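Local coordinates for mitochondrial dynamics protein MID49 (Mus musculus, PDB 4WOY) that recruits the fission mediator dynamin-related protein 1 to the mitochondrial surface, regulates its GTPase activity and is required for mitochondrial fission, at residues T16-A19 / H20-A24; E76-P79 / G80-L84; Y123-S126 / R127-L130. The protein carries 1 engineered substitution. All coordinates share one frame; numbering follows the deposited sequence.

Contact 1: residues T16-A19 / H20-A24; sequences TPEA and HVTLA
P17 lays its pyrrolidine ring over one face of the H20 imidazole, with CB 4.3 Å from the H20 ring centroid and 24° off the normal, a CH-pi contact displaced toward the ND1 side. H20 CG stands anti to its own carbonyl carbon (chi1 -65°), which swings the ring back toward the start of the helix. Proline suits the N-cap position: its ring holds phi near the value needed as the chain enters the helix. P17 O begins the helical ladder, accepting from V21 N at 3.2 Å.

T22 grips the next carbonyl twice. Its OG1 donates to E18 O at 2.8 Å from 36° above the carbonyl plane, while T22 N reaches E18 O at 2.9 Å from the opposite face. Before the helix, T16 CG2 packs 3.8 Å from CG2 of the buried V21, while T16 OG1 donates to Q62 O.

The turn opens helix 18-42 at the surface of the predicted cytoplasmic portion, whose MID51-like region belongs by sequence to the nucleotidyltransferase clan. H20 rests on C171 and L172, in the loop leading into strand 173-182, and T16 is tied to Q62, in the loop between strands 52-54 and 69-74.

Contact 2: residues E76-P79 / G80-L84; sequences ELEP and GLWSL
E78 extends alongside W82, touching L81 with its aliphatic part and the indole with its tip. E78 CB lies 3.6 Å from L81 CD2, and CG and CD pass the same methyl only slightly farther off. A bend at chi2 (83°) then turns the carboxylate toward the indole, where OE1 accepts from W82 NE1 at 3.0 Å. The bond is nearly straight, 165° at the hydrogen, and OE1 lies close to the indole plane; the carboxylate is turned 27° from that plane. The other oxygen, OE2, is hydrogen-bonded to S113 OG, so both ends of the carboxylate are held and its rotation is fixed.

L77 approaches W82 from another direction. Its CD2 sits over the five-membered ring, 4.2 Å from the W82 centroid, a CH-pi contact, while L77 CB lies 3.7 Å from W82 CD1.

The backbone from E78 to L81 forms a type II beta turn closed by L81 N to E78 O at 3.2 Å. Proline suits the second position with its fixed phi, and G80 suits the third, where phi is positive and it has no CB to run into P79 O. The indole is thus gripped through its N-H and padded on one face by leucine. The indole N-H would probably favour a charged E78 carboxylate, and the hydroxyl of S113 could help stabilise that charge at this partly exposed site.

Contact 3: residues Y123-S126 / R127-L130; sequences YLSS and RVLL
An N-cap starts helix 126-139 straight after the short strand 123-124, and S125 is the capping residue. S125 OG accepts from V128 N at 3.2 Å, with 162° at the hydrogen. Serine suits the place because its short side chain, with OG anti to the backbone N (chi1 176°), can turn onto an amide that has no earlier carbonyl in the helix to receive it. The same hydroxyl is hydrogen-bonded to N203 OD1, which also receives R127 NH2, so one asparagine oxygen joins the cap to the arginine.

The R127 guanidinium turns one face to S125 OG, and V128 closes in on the capping side chain through its CG2 methyl, 3.5 Å from S125 OG. The backbone ladder follows: L129 N donates to S125 O at 3.2 Å, and L130 N to S126 O at 2.7 Å. Apart from the cap, L124 CG meets L129 CD1 at 4.0 Å, the two leucines crossing at about a right angle; branched apolar chains suit this buried corner. S126 is also buried, and its OG is hydrogen-bonded to the carbonyls of S202 and L204, which must share its one proton.

The start of the helix packs on three strands: L129 and S126 lie against W205 of strand 205-208, V128 against V120 of strand 119-120, and L124 against V100 of strand 97-102.

Contact 3 is buried, whereas contacts 1 and 2 lie at the surface. Contacts 1 and 3 both open helices, 18-42 and 126-139, but on opposite sides of the chain's centre, about 36 Å apart between centres. A proline takes the N-cap place in one, and a serine hydroxyl does the capping in the other. Contact 2 instead turns the chain into strand 82-86, with its carboxylate-indole bond at the surface, while contact 3 meets its buried polar groups with hydrogen bonds. Both pack on V100 of strand 97-102 and touch directly, W82 CZ3 lying 3.7 Å from L124 CB. Contact 1 reaches neither, its nearest atoms being about 22 Å from contact 3.

Contact 1: residues T16-A19 / H20-A24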
loop_
_atom_site.group_PDB
_atom_site.type_symbol
_atom_site.label_atom_id
_atom_site.label_comp_id
_atom_site.label_asym_id
_atom_site.label_seq_id
_atom_site.Cartn_x
_atom_site.Cartn_y
_atom_site.Cartn_z
ATOM N N THR A 16 -10.563 12.732 -9.457
ATOM C CA THR A 16 -11.740 11.863 -9.352
ATOM C C THR A 16 -12.957 12.675 -8.906
ATOM O O THR A 16 -12.890 13.426 -7.936
ATOM C CB THR A 16 -11.502 10.699 -8.328
ATOM O OG1 THR A 16 -10.327 9.959 -8.687
ATOM C CG2 THR A 16 -12.696 9.767 -8.266
ATOM N N PRO A 17 -14.081 12.517 -9.611
ATOM C CA PRO A 17 -15.344 13.211 -9.296
ATOM C C PRO A 17 -15.787 12.969 -7.851
ATOM O O PRO A 17 -15.737 11.819 -7.408
ATOM C CB PRO A 17 -16.333 12.597 -10.296
ATOM C CG PRO A 17 -15.474 12.207 -11.479
ATOM C CD PRO A 17 -14.157 11.746 -10.868
ATOM N N GLU A 18 -16.205 14.005 -7.122
ATOM C CA GLU A 18 -16.414 13.827 -5.683
ATOM C C GLU A 18 -17.542 12.873 -5.330
ATOM O O GLU A 18 -17.516 12.242 -4.272
ATOM C CB GLU A 18 -16.701 15.158 -4.993
ATOM C CG GLU A 18 -16.511 15.062 -3.479
ATOM C CD GLU A 18 -16.927 16.318 -2.737
ATOM O OE1 GLU A 18 -17.423 17.261 -3.395
ATOM O OE2 GLU A 18 -16.780 16.348 -1.491
ATOM N N ALA A 19 -18.507 12.731 -6.221
ATOM C CA ALA A 19 -19.560 11.749 -6.015
ATOM C C ALA A 19 -18.968 10.344 -5.929
ATOM O O ALA A 19 -19.377 9.527 -5.098
ATOM C CB ALA A 19 -20.616 11.835 -7.120
ATOM N N HIS A 20 -17.999 10.069 -6.787
ATOM C CA HIS A 20 -17.383 8.748 -6.811
ATOM C C HIS A 20 -16.531 8.516 -5.559
ATOM O O HIS A 20 -16.512 7.398 -5.016
ATOM C CB HIS A 20 -16.544 8.585 -8.085
ATOM C CG HIS A 20 -17.357 8.611 -9.348
ATOM N ND1 HIS A 20 -16.791 8.687 -10.604
ATOM C CD2 HIS A 20 -18.700 8.569 -9.544
ATOM C CE1 HIS A 20 -17.747 8.703 -11.516
ATOM N NE2 HIS A 20 -18.914 8.629 -10.899
ATOM N N VAL A 21 -15.859 9.569 -5.087
ATOM C CA VAL A 21 -15.051 9.478 -3.869
ATOM C C VAL A 21 -15.948 9.237 -2.661
ATOM O O VAL A 21 -15.679 8.361 -1.837
ATOM C CB VAL A 21 -14.168 10.754 -3.633
ATOM C CG1 VAL A 21 -13.538 10.748 -2.228
ATOM C CG2 VAL A 21 -13.097 10.861 -4.699
ATOM N N THR A 22 -17.029 9.996 -2.577
ATOM C CA THR A 22 -17.966 9.872 -1.461
ATOM C C THR A 22 -18.625 8.501 -1.409
ATOM O O THR A 22 -18.830 7.928 -0.321
ATOM C CB THR A 22 -19.053 10.954 -1.548
ATOM O OG1 THR A 22 -18.413 12.233 -1.590
ATOM C CG2 THR A 22 -19.953 10.917 -0.332
ATOM N N LEU A 23 -18.954 7.995 -2.598
ATOM C CA LEU A 23 -19.597 6.688 -2.758
ATOM C C LEU A 23 -18.671 5.533 -2.386
ATOM O O LEU A 23 -19.078 4.557 -1.741
ATOM C CB LEU A 23 -20.092 6.487 -4.210
ATOM C CG LEU A 23 -20.596 5.080 -4.502
ATOM C CD1 LEU A 23 -21.799 4.718 -3.526
ATOM C CD2 LEU A 23 -20.813 4.832 -5.994
ATOM N N ALA A 24 -17.417 5.668 -2.788
ATOM C CA ALA A 24 -16.431 4.639 -2.572
ATOM C C ALA A 24 -16.150 4.471 -1.076
ATOM O O ALA A 24 -16.113 3.346 -0.559
ATOM C CB ALA A 24 -15.157 4.973 -3.326
#

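Contact 2: residues E76-P79 / G80-L84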
loop_
_atom_site.group_PDB
_atom_site.type_symbol
_atom_site.label_atom_id
_atom_site.label_comp_id
_atom_site.label_asym_id
_atom_site.label_seq_id
_atom_site.Cartn_x
_atom_site.Cartn_y
_atom_site.Cartn_z
ATOM N N GLU A 76 -4.182 -7.477 18.141
ATOM C CA GLU A 76 -3.813 -6.912 19.435
ATOM C C GLU A 76 -2.888 -7.890 20.135
ATOM O O GLU A 76 -3.347 -8.884 20.690
ATOM C CB GLU A 76 -5.040 -6.601 20.291
ATOM C CG GLU A 76 -5.891 -5.495 19.676
ATOM C CD GLU A 76 -7.203 -5.259 20.371
ATOM O OE1 GLU A 76 -7.602 -6.070 21.247
ATOM O OE2 GLU A 76 -7.832 -4.235 20.034
ATOM N N LEU A 77 -1.587 -7.610 20.098
ATOM C CA LEU A 77 -0.610 -8.495 20.722
ATOM C C LEU A 77 -0.413 -8.159 22.218
ATOM O O LEU A 77 -0.429 -6.992 22.605
ATOM C CB LEU A 77 0.722 -8.417 19.971
ATOM C CG LEU A 77 0.727 -8.856 18.501
ATOM C CD1 LEU A 77 2.120 -8.740 17.874
ATOM C CD2 LEU A 77 0.197 -10.271 18.379
ATOM N N GLU A 78 -0.277 -9.175 23.062
ATOM C CA GLU A 78 0.053 -8.937 24.478
ATOM C C GLU A 78 1.383 -8.185 24.605
ATOM O O GLU A 78 2.379 -8.577 24.015
ATOM C CB GLU A 78 0.124 -10.248 25.283
ATOM C CG GLU A 78 -1.165 -11.069 25.299
ATOM C CD GLU A 78 -1.347 -11.954 24.060
ATOM O OE1 GLU A 78 -0.591 -11.803 23.076
ATOM O OE2 GLU A 78 -2.248 -12.814 24.080
ATOM N N PRO A 79 1.382 -7.071 25.333
ATOM C CA PRO A 79 2.623 -6.289 25.464
ATOM C C PRO A 79 3.778 -7.055 26.109
ATOM O O PRO A 79 3.619 -7.622 27.181
ATOM C CB PRO A 79 2.197 -5.099 26.335
ATOM C CG PRO A 79 0.913 -5.544 27.010
ATOM C CD PRO A 79 0.240 -6.460 26.039
ATOM N N GLY A 80 4.920 -7.090 25.427
ATOM C CA GLY A 80 6.103 -7.754 25.945
ATOM C C GLY A 80 6.153 -9.263 25.773
ATOM O O GLY A 80 7.115 -9.913 26.179
ATOM N N LEU A 81 5.111 -9.827 25.184
ATOM C CA LEU A 81 5.068 -11.260 24.903
ATOM C C LEU A 81 5.623 -11.518 23.515
ATOM O O LEU A 81 5.845 -12.657 23.120
ATOM C CB LEU A 81 3.638 -11.784 24.993
ATOM C CG LEU A 81 3.343 -13.135 25.631
ATOM C CD1 LEU A 81 3.834 -13.188 27.074
ATOM C CD2 LEU A 81 1.832 -13.394 25.569
ATOM N N TRP A 82 5.834 -10.432 22.781
ATOM C CA TRP A 82 6.217 -10.504 21.377
ATOM C C TRP A 82 7.268 -9.461 21.085
ATOM O O TRP A 82 7.233 -8.360 21.633
ATOM C CB TRP A 82 5.006 -10.294 20.461
ATOM C CG TRP A 82 3.864 -11.209 20.762
ATOM C CD1 TRP A 82 2.812 -10.980 21.624
ATOM C CD2 TRP A 82 3.654 -12.519 20.200
ATOM N NE1 TRP A 82 1.964 -12.070 21.615
ATOM C CE2 TRP A 82 2.457 -13.025 20.759
ATOM C CE3 TRP A 82 4.365 -13.306 19.272
ATOM C CZ2 TRP A 82 1.954 -14.289 20.426
ATOM C CZ3 TRP A 82 3.849 -14.573 18.928
ATOM C CH2 TRP A 82 2.655 -15.045 19.510
ATOM N N SER A 83 8.203 -9.830 20.218
ATOM C CA SER A 83 9.358 -8.998 19.923
ATOM C C SER A 83 9.566 -8.944 18.421
ATOM O O SER A 83 9.208 -9.860 17.720
ATOM C CB SER A 83 10.590 -9.552 20.635
ATOM O OG SER A 83 11.776 -9.016 20.089
ATOM N N LEU A 84 10.119 -7.863 17.922
ATOM C CA LEU A 84 10.331 -7.716 16.497
ATOM C C LEU A 84 11.732 -8.089 16.149
ATOM O O LEU A 84 12.670 -7.763 16.869
ATOM C CB LEU A 84 10.075 -6.282 16.045
ATOM C CG LEU A 84 8.667 -5.835 16.393
ATOM C CD1 LEU A 84 8.450 -4.448 15.851
ATOM C CD2 LEU A 84 7.631 -6.827 15.844
#

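Contact 3: residues Y123-S126 / R127-L130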
loop_
_atom_site.group_PDB
_atom_site.type_symbol
_atom_site.label_atom_id
_atom_site.label_comp_id
_atom_site.label_asym_id
_atom_site.label_seq_id
_atom_site.Cartn_x
_atom_site.Cartn_y
_atom_site.Cartn_z
ATOM N N TYR A 123 7.877 -18.292 16.035
ATOM C CA TYR A 123 7.448 -17.065 15.406
ATOM C C TYR A 123 6.006 -17.101 14.995
ATOM O O TYR A 123 5.501 -18.133 14.545
ATOM C CB TYR A 123 8.306 -16.791 14.180
ATOM C CG TYR A 123 9.753 -16.558 14.526
ATOM C CD1 TYR A 123 10.220 -15.272 14.827
ATOM C CD2 TYR A 123 10.654 -17.619 14.573
ATOM C CE1 TYR A 123 11.557 -15.056 15.164
ATOM C CE2 TYR A 123 12.003 -17.414 14.907
ATOM C CZ TYR A 123 12.435 -16.133 15.210
ATOM O OH TYR A 123 13.755 -15.914 15.523
ATOM N N LEU A 124 5.354 -15.956 15.124
ATOM C CA LEU A 124 4.003 -15.785 14.644
ATOM C C LEU A 124 4.002 -15.723 13.117
ATOM O O LEU A 124 4.562 -14.801 12.521
ATOM C CB LEU A 124 3.400 -14.510 15.219
ATOM C CG LEU A 124 1.953 -14.188 14.893
ATOM C CD1 LEU A 124 1.067 -15.251 15.469
ATOM C CD2 LEU A 124 1.637 -12.836 15.486
ATOM N N SER A 125 3.362 -16.709 12.494
ATOM C CA SER A 125 3.468 -16.884 11.047
ATOM C C SER A 125 2.420 -16.092 10.275
ATOM O O SER A 125 1.249 -16.381 10.382
ATOM C CB SER A 125 3.339 -18.359 10.674
ATOM O OG SER A 125 3.347 -18.517 9.260
ATOM N N SER A 126 2.849 -15.132 9.467
ATOM C CA SER A 126 1.905 -14.421 8.629
ATOM C C SER A 126 1.212 -15.409 7.670
ATOM O O SER A 126 0.013 -15.302 7.450
ATOM C CB SER A 126 2.604 -13.278 7.880
ATOM O OG SER A 126 3.523 -13.771 6.944
ATOM N N ARG A 127 1.961 -16.394 7.159
ATOM C CA ARG A 127 1.424 -17.359 6.204
ATOM C C ARG A 127 0.259 -18.148 6.770
ATOM O O ARG A 127 -0.726 -18.362 6.075
ATOM C CB ARG A 127 2.495 -18.351 5.740
ATOM C CG ARG A 127 1.926 -19.590 5.023
ATOM C CD ARG A 127 3.019 -20.551 4.580
ATOM N NE ARG A 127 3.820 -21.031 5.712
ATOM C CZ ARG A 127 3.470 -22.040 6.512
ATOM N NH1 ARG A 127 2.326 -22.698 6.311
ATOM N NH2 ARG A 127 4.271 -22.400 7.512
ATOM N N VAL A 128 0.377 -18.601 8.011
ATOM C CA VAL A 128 -0.696 -19.359 8.646
ATOM C C VAL A 128 -1.898 -18.445 8.923
ATOM O O VAL A 128 -3.060 -18.823 8.702
ATOM C CB VAL A 128 -0.202 -20.046 9.940
ATOM C CG1 VAL A 128 -1.348 -20.776 10.648
ATOM C CG2 VAL A 128 0.934 -21.027 9.605
ATOM N N LEU A 129 -1.613 -17.224 9.361
ATOM C CA LEU A 129 -2.654 -16.222 9.511
ATOM C C LEU A 129 -3.372 -15.969 8.191
ATOM O O LEU A 129 -4.590 -15.908 8.156
ATOM C CB LEU A 129 -2.043 -14.933 10.031
ATOM C CG LEU A 129 -2.016 -15.050 11.550
ATOM C CD1 LEU A 129 -0.929 -14.174 12.161
ATOM C CD2 LEU A 129 -3.427 -14.687 12.075
ATOM N N LEU A 130 -2.597 -15.867 7.113
ATOM C CA LEU A 130 -3.124 -15.687 5.774
ATOM C C LEU A 130 -4.052 -16.828 5.368
ATOM O O LEU A 130 -5.146 -16.571 4.862
ATOM C CB LEU A 130 -1.988 -15.556 4.769
ATOM C CG LEU A 130 -1.429 -14.153 4.588
ATOM C CD1 LEU A 130 -0.290 -14.199 3.597
ATOM C CD2 LEU A 130 -2.517 -13.191 4.118
#